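Local coordinates for phospholipase C-beta (PLC-beta) (Sepia officinalis, PDB 3QR0), which belongs to the phospholipase C-beta family and combines PH, EF-hand, TIM-barrel and C2 domains in one chain, with a calcium ion bound at the barrel, at residues Leu414-His419 / Ile466-Lys471; Asn519-Val524 / Tyr539-Met544; Gln424-Ala429 / Ala511-Ala516. All blocks are in the same frame, centred on the assembly; numbering follows the deposited sequence.

Interaction 1 (Leu414-His419 / Ile466-Lys471). With CA (calcium ion), chain B.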
loop_
_atom_site.group_PDB
_atom_site.type_symbol
_atom_site.label_atom_id
_atom_site.label_comp_id
_atom_site.label_asym_id
_atom_site.label_seq_id
_atom_site.Cartn_x
_atom_site.Cartn_y
_atom_site.Cartn_z
ATOM N N LEU A 414 4.549 17.008 -10.528
ATOM C CA LEU A 414 5.468 16.429 -11.498
ATOM C C LEU A 414 6.815 17.118 -11.386
ATOM O O LEU A 414 6.934 18.315 -11.634
ATOM C CB LEU A 414 4.926 16.570 -12.917
ATOM C CG LEU A 414 3.529 15.997 -13.167
ATOM C CD1 LEU A 414 3.152 16.171 -14.628
ATOM C CD2 LEU A 414 3.452 14.532 -12.763
ATOM N N SER A 415 7.824 16.350 -10.994
ATOM C CA SER A 415 9.186 16.842 -10.863
ATOM C C SER A 415 9.888 16.685 -12.209
ATOM O O SER A 415 10.213 15.566 -12.626
ATOM C CB SER A 415 9.926 16.075 -9.758
ATOM O OG SER A 415 11.274 16.504 -9.646
ATOM N N PHE A 416 10.084 17.810 -12.894
ATOM C CA PHE A 416 10.797 17.848 -14.164
ATOM C C PHE A 416 12.295 18.027 -13.928
ATOM O O PHE A 416 12.722 18.977 -13.279
ATOM C CB PHE A 416 10.296 18.997 -15.044
ATOM C CG PHE A 416 9.022 18.694 -15.790
ATOM C CD1 PHE A 416 8.986 18.741 -17.175
ATOM C CD2 PHE A 416 7.857 18.366 -15.107
ATOM C CE1 PHE A 416 7.802 18.465 -17.872
ATOM C CE2 PHE A 416 6.676 18.084 -15.790
ATOM C CZ PHE A 416 6.650 18.137 -17.173
ATOM N N GLU A 417 13.087 17.103 -14.452
ATOM C CA GLU A 417 14.518 17.311 -14.586
ATOM C C GLU A 417 14.716 17.614 -16.065
ATOM O O GLU A 417 14.691 16.719 -16.907
ATOM C CB GLU A 417 15.293 16.076 -14.150
ATOM C CG GLU A 417 16.768 16.314 -13.954
ATOM C CD GLU A 417 17.539 15.020 -13.792
ATOM O OE1 GLU A 417 17.219 14.246 -12.865
ATOM O OE2 GLU A 417 18.461 14.777 -14.597
ATOM N N ASN A 418 14.876 18.896 -16.368
ATOM C CA ASN A 418 14.753 19.400 -17.730
ATOM C C ASN A 418 16.111 19.580 -18.408
ATOM O O ASN A 418 16.914 20.400 -17.981
ATOM C CB ASN A 418 14.010 20.734 -17.666
ATOM C CG ASN A 418 13.393 21.130 -18.979
ATOM O OD1 ASN A 418 13.821 20.693 -20.050
ATOM N ND2 ASN A 418 12.382 21.994 -18.909
ATOM N N HIS A 419 16.365 18.810 -19.463
ATOM C CA HIS A 419 17.609 18.944 -20.229
ATOM C C HIS A 419 17.363 19.349 -21.680
ATOM O O HIS A 419 18.271 19.287 -22.501
ATOM C CB HIS A 419 18.404 17.639 -20.181
ATOM C CG HIS A 419 18.719 17.187 -18.794
ATOM N ND1 HIS A 419 19.838 17.611 -18.115
ATOM C CD2 HIS A 419 18.045 16.376 -17.946
ATOM C CE1 HIS A 419 19.847 17.072 -16.909
ATOM N NE2 HIS A 419 18.771 16.317 -16.782
ATOM N N ILE A 466 -2.742 19.141 -11.287
ATOM C CA ILE A 466 -1.377 18.693 -11.526
ATOM C C ILE A 466 -0.481 19.921 -11.465
ATOM O O ILE A 466 -0.716 20.905 -12.179
ATOM C CB ILE A 466 -1.245 18.018 -12.907
ATOM C CG1 ILE A 466 -2.015 16.692 -12.922
ATOM C CG2 ILE A 466 0.237 17.780 -13.261
ATOM C CD1 ILE A 466 -2.349 16.190 -14.318
ATOM N N LEU A 467 0.512 19.881 -10.579
ATOM C CA LEU A 467 1.464 20.976 -10.424
ATOM C C LEU A 467 2.790 20.612 -11.067
ATOM O O LEU A 467 3.227 19.455 -11.003
ATOM C CB LEU A 467 1.677 21.318 -8.948
ATOM C CG LEU A 467 0.519 22.068 -8.293
ATOM C CD1 LEU A 467 -0.547 21.089 -7.852
ATOM C CD2 LEU A 467 1.011 22.903 -7.109
ATOM N N ILE A 468 3.416 21.602 -11.693
ATOM C CA ILE A 468 4.685 21.412 -12.374
ATOM C C ILE A 468 5.814 21.992 -11.545
ATOM O O ILE A 468 5.806 23.180 -11.229
ATOM C CB ILE A 468 4.723 22.110 -13.754
ATOM C CG1 ILE A 468 3.536 21.678 -14.619
ATOM C CG2 ILE A 468 6.043 21.794 -14.462
ATOM C CD1 ILE A 468 3.459 20.191 -14.865
ATOM N N LYS A 469 6.782 21.140 -11.216
ATOM C CA LYS A 469 8.013 21.551 -10.554
ATOM C C LYS A 469 9.117 21.599 -11.606
ATOM O O LYS A 469 9.566 20.564 -12.109
ATOM C CB LYS A 469 8.367 20.576 -9.429
ATOM C CG LYS A 469 9.763 20.751 -8.832
ATOM C CD LYS A 469 10.103 19.610 -7.882
ATOM C CE LYS A 469 11.605 19.481 -7.661
ATOM N NZ LYS A 469 12.366 19.180 -8.922
ATOM N N ASN A 470 9.533 22.816 -11.940
ATOM C CA ASN A 470 10.561 23.066 -12.940
ATOM C C ASN A 470 11.201 24.409 -12.638
ATOM O O ASN A 470 10.563 25.281 -12.043
ATOM C CB ASN A 470 9.942 23.078 -14.340
ATOM C CG ASN A 470 10.982 23.058 -15.450
ATOM O OD1 ASN A 470 11.329 21.997 -15.967
ATOM N ND2 ASN A 470 11.476 24.234 -15.830
ATOM N N LYS A 471 12.458 24.575 -13.039
ATOM C CA LYS A 471 13.136 25.858 -12.890
ATOM C C LYS A 471 12.290 26.947 -13.542
ATOM O O LYS A 471 11.629 26.700 -14.556
ATOM C CB LYS A 471 14.522 25.827 -13.540
ATOM C CG LYS A 471 15.539 24.954 -12.814
ATOM C CD LYS A 471 16.731 24.602 -13.707
ATOM C CE LYS A 471 17.599 25.809 -14.017
ATOM N NZ LYS A 471 18.869 25.400 -14.703
HETATM CA CA CA B . 16.236 12.125 -12.456
HETATM O O HOH W 1 12.502 20.553 -11.305
HETATM O O HOH W 2 18.487 11.154 -12.634
HETATM O O HOH W 3 17.257 11.756 -10.275
#
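The Phe416 ring has the backbone oxygen of Leu414 at its edge, in plane, while the Ile468 methyl CG2 comes obliquely, 3.9 Å from Phe416 CD2. Asn470 turns its amide 76° from that ring and sets OD1 3.3 Å from Phe416 CB. The same oxygen accepts, on a lone pair, the N-H of Asn418 ND2 at 3.1 Å; the two amides are steeply inclined to each other. Asn470 ND2 donates to Lys471 O, so both ends of this amide are gripped and its rotation is fixed. The backbones pair as parallel strands: Leu414 N binds Leu467 O (2.8 Å), Leu414 O receives Lys469 N, and Phe416 N reaches Lys469 O. On the sheet face of Ser415, Lys469 bends at chi4 (-61°) to bring NZ 3.0 Å from Ser415 OG, and a water joins NZ to the oxygens of Phe416 and Lys469. Glu417 points away and binds calcium through OE1 (2.4 Å) beside two waters and Asn339, Glu368 and Asp370, while His419 NE2 holds OE2. In the TIM barrel, strand 366-372 flanks 412-418 on its other edge; Phe436 of helix 422-436 packs against Leu414, and Met514 of helix 512-515 against Phe416.

Interaction 2 (Asn519-Val524 / Tyr539-Met544)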
loop_
_atom_site.group_PDB
_atom_site.type_symbol
_atom_site.label_atom_id
_atom_site.label_comp_id
_atom_site.label_asym_id
_atom_site.label_seq_id
_atom_site.Cartn_x
_atom_site.Cartn_y
_atom_site.Cartn_z
ATOM N N ASN A 519 4.476 27.536 -10.360
ATOM C CA ASN A 519 3.950 28.510 -9.400
ATOM C C ASN A 519 4.273 28.141 -7.953
ATOM O O ASN A 519 5.193 28.710 -7.375
ATOM C CB ASN A 519 2.443 28.752 -9.607
ATOM C CG ASN A 519 1.688 27.495 -10.006
ATOM O OD1 ASN A 519 1.586 26.553 -9.230
ATOM N ND2 ASN A 519 1.147 27.484 -11.222
ATOM N N TYR A 520 3.537 27.192 -7.377
ATOM C CA TYR A 520 3.675 26.894 -5.948
ATOM C C TYR A 520 4.842 25.975 -5.620
ATOM O O TYR A 520 5.277 25.917 -4.467
ATOM C CB TYR A 520 2.376 26.299 -5.393
ATOM C CG TYR A 520 1.245 27.293 -5.436
ATOM C CD1 TYR A 520 1.256 28.412 -4.612
ATOM C CD2 TYR A 520 0.181 27.130 -6.320
ATOM C CE1 TYR A 520 0.237 29.339 -4.656
ATOM C CE2 TYR A 520 -0.845 28.046 -6.370
ATOM C CZ TYR A 520 -0.814 29.154 -5.539
ATOM O OH TYR A 520 -1.835 30.069 -5.588
ATOM N N ILE A 521 5.345 25.252 -6.617
ATOM C CA ILE A 521 6.421 24.298 -6.391
ATOM C C ILE A 521 7.628 24.727 -7.196
ATOM O O ILE A 521 8.004 24.074 -8.171
ATOM C CB ILE A 521 6.018 22.846 -6.766
ATOM C CG1 ILE A 521 4.587 22.527 -6.321
ATOM C CG2 ILE A 521 7.003 21.861 -6.144
ATOM C CD1 ILE A 521 4.361 22.585 -4.824
ATOM N N GLN A 522 8.235 25.837 -6.787
ATOM C CA GLN A 522 9.360 26.398 -7.512
ATOM C C GLN A 522 10.676 25.899 -6.929
ATOM O O GLN A 522 11.025 26.257 -5.811
ATOM C CB GLN A 522 9.324 27.928 -7.476
ATOM C CG GLN A 522 10.376 28.558 -8.355
ATOM C CD GLN A 522 10.437 30.062 -8.222
ATOM O OE1 GLN A 522 9.478 30.705 -7.783
ATOM N NE2 GLN A 522 11.575 30.636 -8.610
ATOM N N PRO A 523 11.419 25.078 -7.692
ATOM C CA PRO A 523 12.695 24.582 -7.192
ATOM C C PRO A 523 13.776 25.647 -7.277
ATOM O O PRO A 523 13.980 26.229 -8.339
ATOM C CB PRO A 523 13.012 23.415 -8.132
ATOM C CG PRO A 523 12.328 23.756 -9.408
ATOM C CD PRO A 523 11.183 24.684 -9.089
ATOM N N VAL A 524 14.448 25.899 -6.159
ATOM C CA VAL A 524 15.526 26.878 -6.103
ATOM C C VAL A 524 16.756 26.263 -5.451
ATOM O O VAL A 524 16.654 25.292 -4.695
ATOM C CB VAL A 524 15.119 28.148 -5.312
ATOM C CG1 VAL A 524 13.920 28.832 -5.967
ATOM C CG2 VAL A 524 14.823 27.812 -3.848
ATOM N N TYR A 539 6.566 29.296 -1.471
ATOM C CA TYR A 539 6.444 28.618 -2.767
ATOM C C TYR A 539 7.816 28.274 -3.357
ATOM O O TYR A 539 7.904 27.682 -4.437
ATOM C CB TYR A 539 5.662 29.499 -3.744
ATOM C CG TYR A 539 6.227 30.891 -3.854
ATOM C CD1 TYR A 539 7.281 31.161 -4.713
ATOM C CD2 TYR A 539 5.723 31.935 -3.081
ATOM C CE1 TYR A 539 7.817 32.423 -4.814
ATOM C CE2 TYR A 539 6.260 33.207 -3.172
ATOM C CZ TYR A 539 7.309 33.440 -4.049
ATOM O OH TYR A 539 7.861 34.688 -4.166
ATOM N N GLU A 540 8.886 28.656 -2.668
ATOM C CA GLU A 540 10.210 28.181 -3.034
ATOM C C GLU A 540 10.472 26.881 -2.294
ATOM O O GLU A 540 10.125 26.738 -1.121
ATOM C CB GLU A 540 11.286 29.221 -2.743
ATOM C CG GLU A 540 11.234 30.407 -3.700
ATOM C CD GLU A 540 12.457 31.297 -3.624
ATOM O OE1 GLU A 540 13.251 31.172 -2.667
ATOM O OE2 GLU A 540 12.615 32.142 -4.528
ATOM N N MET A 541 11.040 25.915 -3.002
ATOM C CA MET A 541 11.341 24.614 -2.415
ATOM C C MET A 541 12.682 24.145 -2.931
ATOM O O MET A 541 13.243 24.728 -3.864
ATOM C CB MET A 541 10.237 23.597 -2.740
ATOM C CG MET A 541 10.017 23.294 -4.224
ATOM S SD MET A 541 11.144 22.048 -4.905
ATOM C CE MET A 541 10.587 20.570 -4.063
ATOM N N SER A 542 13.209 23.108 -2.304
ATOM C CA SER A 542 14.455 22.532 -2.748
ATOM C C SER A 542 14.316 21.030 -2.878
ATOM O O SER A 542 13.629 20.376 -2.086
ATOM C CB SER A 542 15.598 22.922 -1.812
ATOM O OG SER A 542 16.023 24.257 -2.089
ATOM N N SER A 543 14.938 20.502 -3.924
ATOM C CA SER A 543 14.981 19.073 -4.171
ATOM C C SER A 543 16.419 18.669 -3.905
ATOM O O SER A 543 17.319 19.077 -4.630
ATOM C CB SER A 543 14.568 18.770 -5.614
ATOM O OG SER A 543 14.453 17.369 -5.836
ATOM N N MET A 544 16.628 17.906 -2.833
ATOM C CA MET A 544 17.962 17.553 -2.371
ATOM C C MET A 544 18.272 16.084 -2.613
ATOM O O MET A 544 17.491 15.205 -2.230
ATOM C CB MET A 544 18.072 17.803 -0.871
ATOM C CG MET A 544 17.720 19.196 -0.420
ATOM S SD MET A 544 18.062 19.368 1.345
ATOM C CE MET A 544 17.454 21.029 1.649
HETATM O O HOH W 4 16.461 22.359 -5.569
#
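Gln522 and Tyr539 extend side by side in the same direction, their amide and ring planes only 22° apart, so that Gln522 OE1 sits at the ring edge, near its plane, 3.8 Å from Tyr539 CD1. Gln522 is fully extended, with CG anti to the backbone N, whereas Tyr539 CG takes the crowded position between N and the carbonyl carbon (chi1 53°). Val524 meets Glu540 at about a right angle: its CG1 methyl rests against the carboxylate end, 3.7 Å from Glu540 CD. The charge of that carboxylate is answered elsewhere, OE1 by Lys535 and OE2 by Arg537. On the other sheet face Met541 also starts from the crowded position and then bends at chi2 and chi3; its sulfur consequently folds back over the neighbouring strand, where SD lies 4.0 Å from Pro523 CB, and CG touches Ile521 CG2 at 3.9 Å. These side chains ride on a short parallel ladder in which Gln522 N binds Tyr539 O, Met541 N binds Gln522 O at 2.8 Å, and Val524 N meets Met541 O nearly along its C=O axis. Past the last backbone bond, Ser542 OG donates to Val524 O (2.9 Å) from above the carbonyl plane, and a water bridges that oxygen to Ser543 N. The pair forms the two strands of a right-handed beta-alpha-beta crossover through helix 529-535; beyond it strand 569-572 continues the parallel barrel sheet, while Leu467 and Lys469 of strand 466-469 pack against Ile521 and Met541.

Interaction 3 (Gln424-Ala429 / Ala511-Ala516)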
loop_
_atom_site.group_PDB
_atom_site.type_symbol
_atom_site.label_atom_id
_atom_site.label_comp_id
_atom_site.label_asym_id
_atom_site.label_seq_id
_atom_site.Cartn_x
_atom_site.Cartn_y
_atom_site.Cartn_z
ATOM N N GLN A 424 12.402 22.059 -28.007
ATOM C CA GLN A 424 11.727 20.881 -27.473
ATOM C C GLN A 424 11.025 21.159 -26.137
ATOM O O GLN A 424 10.039 20.498 -25.820
ATOM C CB GLN A 424 12.682 19.686 -27.422
ATOM C CG GLN A 424 13.144 19.270 -28.841
ATOM C CD GLN A 424 13.678 17.846 -28.941
ATOM O OE1 GLN A 424 13.220 16.939 -28.246
ATOM N NE2 GLN A 424 14.641 17.645 -29.829
ATOM N N GLN A 425 11.505 22.148 -25.378
ATOM C CA GLN A 425 10.789 22.636 -24.182
ATOM C C GLN A 425 9.434 23.255 -24.538
ATOM O O GLN A 425 8.479 23.163 -23.762
ATOM C CB GLN A 425 11.626 23.660 -23.397
ATOM C CG GLN A 425 12.749 23.049 -22.573
ATOM C CD GLN A 425 13.374 24.035 -21.601
ATOM O OE1 GLN A 425 12.672 24.743 -20.877
ATOM N NE2 GLN A 425 14.700 24.077 -21.573
ATOM N N LYS A 426 9.356 23.902 -25.701
ATOM C CA LYS A 426 8.082 24.408 -26.207
ATOM C C LYS A 426 7.100 23.261 -26.383
ATOM O O LYS A 426 5.914 23.395 -26.068
ATOM C CB LYS A 426 8.267 25.144 -27.534
ATOM C CG LYS A 426 8.814 26.549 -27.381
ATOM C CD LYS A 426 9.262 27.118 -28.717
ATOM C CE LYS A 426 9.627 28.590 -28.601
ATOM N NZ LYS A 426 8.420 29.490 -28.557
ATOM N N LEU A 427 7.611 22.131 -26.868
ATOM C CA LEU A 427 6.802 20.940 -27.065
ATOM C C LEU A 427 6.408 20.299 -25.736
ATOM O O LEU A 427 5.271 19.853 -25.594
ATOM C CB LEU A 427 7.525 19.936 -27.973
ATOM C CG LEU A 427 7.777 20.455 -29.394
ATOM C CD1 LEU A 427 8.647 19.489 -30.182
ATOM C CD2 LEU A 427 6.458 20.715 -30.126
ATOM N N LEU A 428 7.324 20.264 -24.766
ATOM C CA LEU A 428 6.986 19.795 -23.416
ATOM C C LEU A 428 5.778 20.560 -22.890
ATOM O O LEU A 428 4.797 19.960 -22.452
ATOM C CB LEU A 428 8.145 19.981 -22.432
ATOM C CG LEU A 428 9.463 19.233 -22.637
ATOM C CD1 LEU A 428 10.456 19.638 -21.558
ATOM C CD2 LEU A 428 9.268 17.729 -22.647
ATOM N N ALA A 429 5.864 21.889 -22.940
ATOM C CA ALA A 429 4.794 22.765 -22.457
ATOM C C ALA A 429 3.507 22.547 -23.234
ATOM O O ALA A 429 2.428 22.477 -22.647
ATOM C CB ALA A 429 5.218 24.227 -22.548
ATOM N N ALA A 511 12.921 27.571 -20.507
ATOM C CA ALA A 511 12.245 28.351 -21.534
ATOM C C ALA A 511 11.055 29.028 -20.862
ATOM O O ALA A 511 10.583 28.571 -19.815
ATOM C CB ALA A 511 11.778 27.458 -22.662
ATOM N N GLU A 512 10.569 30.109 -21.465
ATOM C CA GLU A 512 9.460 30.866 -20.887
ATOM C C GLU A 512 8.162 30.048 -20.820
ATOM O O GLU A 512 7.394 30.196 -19.872
ATOM C CB GLU A 512 9.243 32.182 -21.647
ATOM C CG GLU A 512 8.213 33.109 -20.995
ATOM C CD GLU A 512 8.483 34.586 -21.252
ATOM O OE1 GLU A 512 8.961 34.941 -22.352
ATOM O OE2 GLU A 512 8.210 35.399 -20.343
ATOM N N GLU A 513 7.931 29.175 -21.800
ATOM C CA GLU A 513 6.715 28.343 -21.815
ATOM C C GLU A 513 6.680 27.329 -20.671
ATOM O O GLU A 513 5.605 27.016 -20.159
ATOM C CB GLU A 513 6.549 27.597 -23.144
ATOM C CG GLU A 513 6.172 28.473 -24.332
ATOM C CD GLU A 513 7.369 29.087 -25.037
ATOM O OE1 GLU A 513 7.170 29.642 -26.140
ATOM O OE2 GLU A 513 8.501 29.023 -24.502
ATOM N N MET A 514 7.843 26.799 -20.290
ATOM C CA MET A 514 7.922 25.880 -19.149
ATOM C C MET A 514 7.885 26.658 -17.844
ATOM O O MET A 514 7.149 26.299 -16.931
ATOM C CB MET A 514 9.182 25.007 -19.200
ATOM C CG MET A 514 9.055 23.771 -20.082
ATOM S SD MET A 514 7.647 22.718 -19.673
ATOM C CE MET A 514 8.041 22.262 -17.983
ATOM N N SER A 515 8.681 27.717 -17.762
ATOM C CA SER A 515 8.662 28.617 -16.611
ATOM C C SER A 515 7.233 29.046 -16.251
ATOM O O SER A 515 6.863 29.043 -15.076
ATOM C CB SER A 515 9.530 29.843 -16.890
ATOM O OG SER A 515 9.707 30.628 -15.726
ATOM N N ALA A 516 6.437 29.378 -17.271
ATOM C CA ALA A 516 5.056 29.858 -17.098
ATOM C C ALA A 516 4.135 28.890 -16.360
ATOM O O ALA A 516 3.163 29.313 -15.742
ATOM C CB ALA A 516 4.442 30.210 -18.465
HETATM O O HOH W 5 10.157 30.466 -25.745
#
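Glu513, Met514 and Gln425 bury the most area here, and each makes a different kind of contact with the facing helix. Glu513 leaves its backbone with CG beside the N and then bends at chi2 (87°), which brings the carboxylate obliquely across the Lys426 chain. A salt bridge of 2.7 Å joins Lys426 NZ to Glu513 OE1; the ammonium approaches from above the carboxylate plane, and the aliphatic part of the lysine lies close as well, with CG 3.7 Å from Glu513 CD. A water donates to Glu513 OE2 and bonds weakly to Lys426 NZ, on the side where Lys426 is exposed. Closer to the backbone, Glu513 CB packs on Ala429 CB at 3.7 Å. Met514 folds at both chi2 and chi3 and inserts its sulfur against the helix 422-436, SD being 3.9 Å from Leu428 CB and 4.1 Å from Ala429 CB, while its CG approaches Gln425 O. Gln425, extended beyond CG, supplies the polar clasp at the other end: its OE1 accepts the N-H of Ala511 at 2.9 Å, a nearly straight bond (168°) whose donor stands above the carbonyl plane. Ala511 is the N-cap residue, so the bond is made at the very start of the short helix. Gln425 NE2 donates to the oxygens of Cys420 and Glu509, and both ends of the buried amide are thus satisfied. The helices lie outside the barrel wall: Gln425, Leu428 and Met514 all touch Asn418, and Met514 also meets Phe416, on strand 412-418.

The three contacts lie close together in the TIM barrel, on the same side of the chain's centre. Interaction 1 lies between the others, its centre about 10 Å from that of interaction 2 and about 11 Å from that of interaction 3, whereas the centres of interactions 2 and 3 are about 17 Å apart. Along the chain, strand 412-418, helix 422-436 and strand 466-469 precede helix 512-515 and strand 522-523, so the segments of interactions 1 and 3 alternate. Interaction 2 follows both. Met514 CE touches both Phe416 and Asn470, while Pro523 packs on Asn470 and Lys471. Parts of the X and Y domains thus pack against each other in the barrel, and strand 412-418 also carries a calcium ligand.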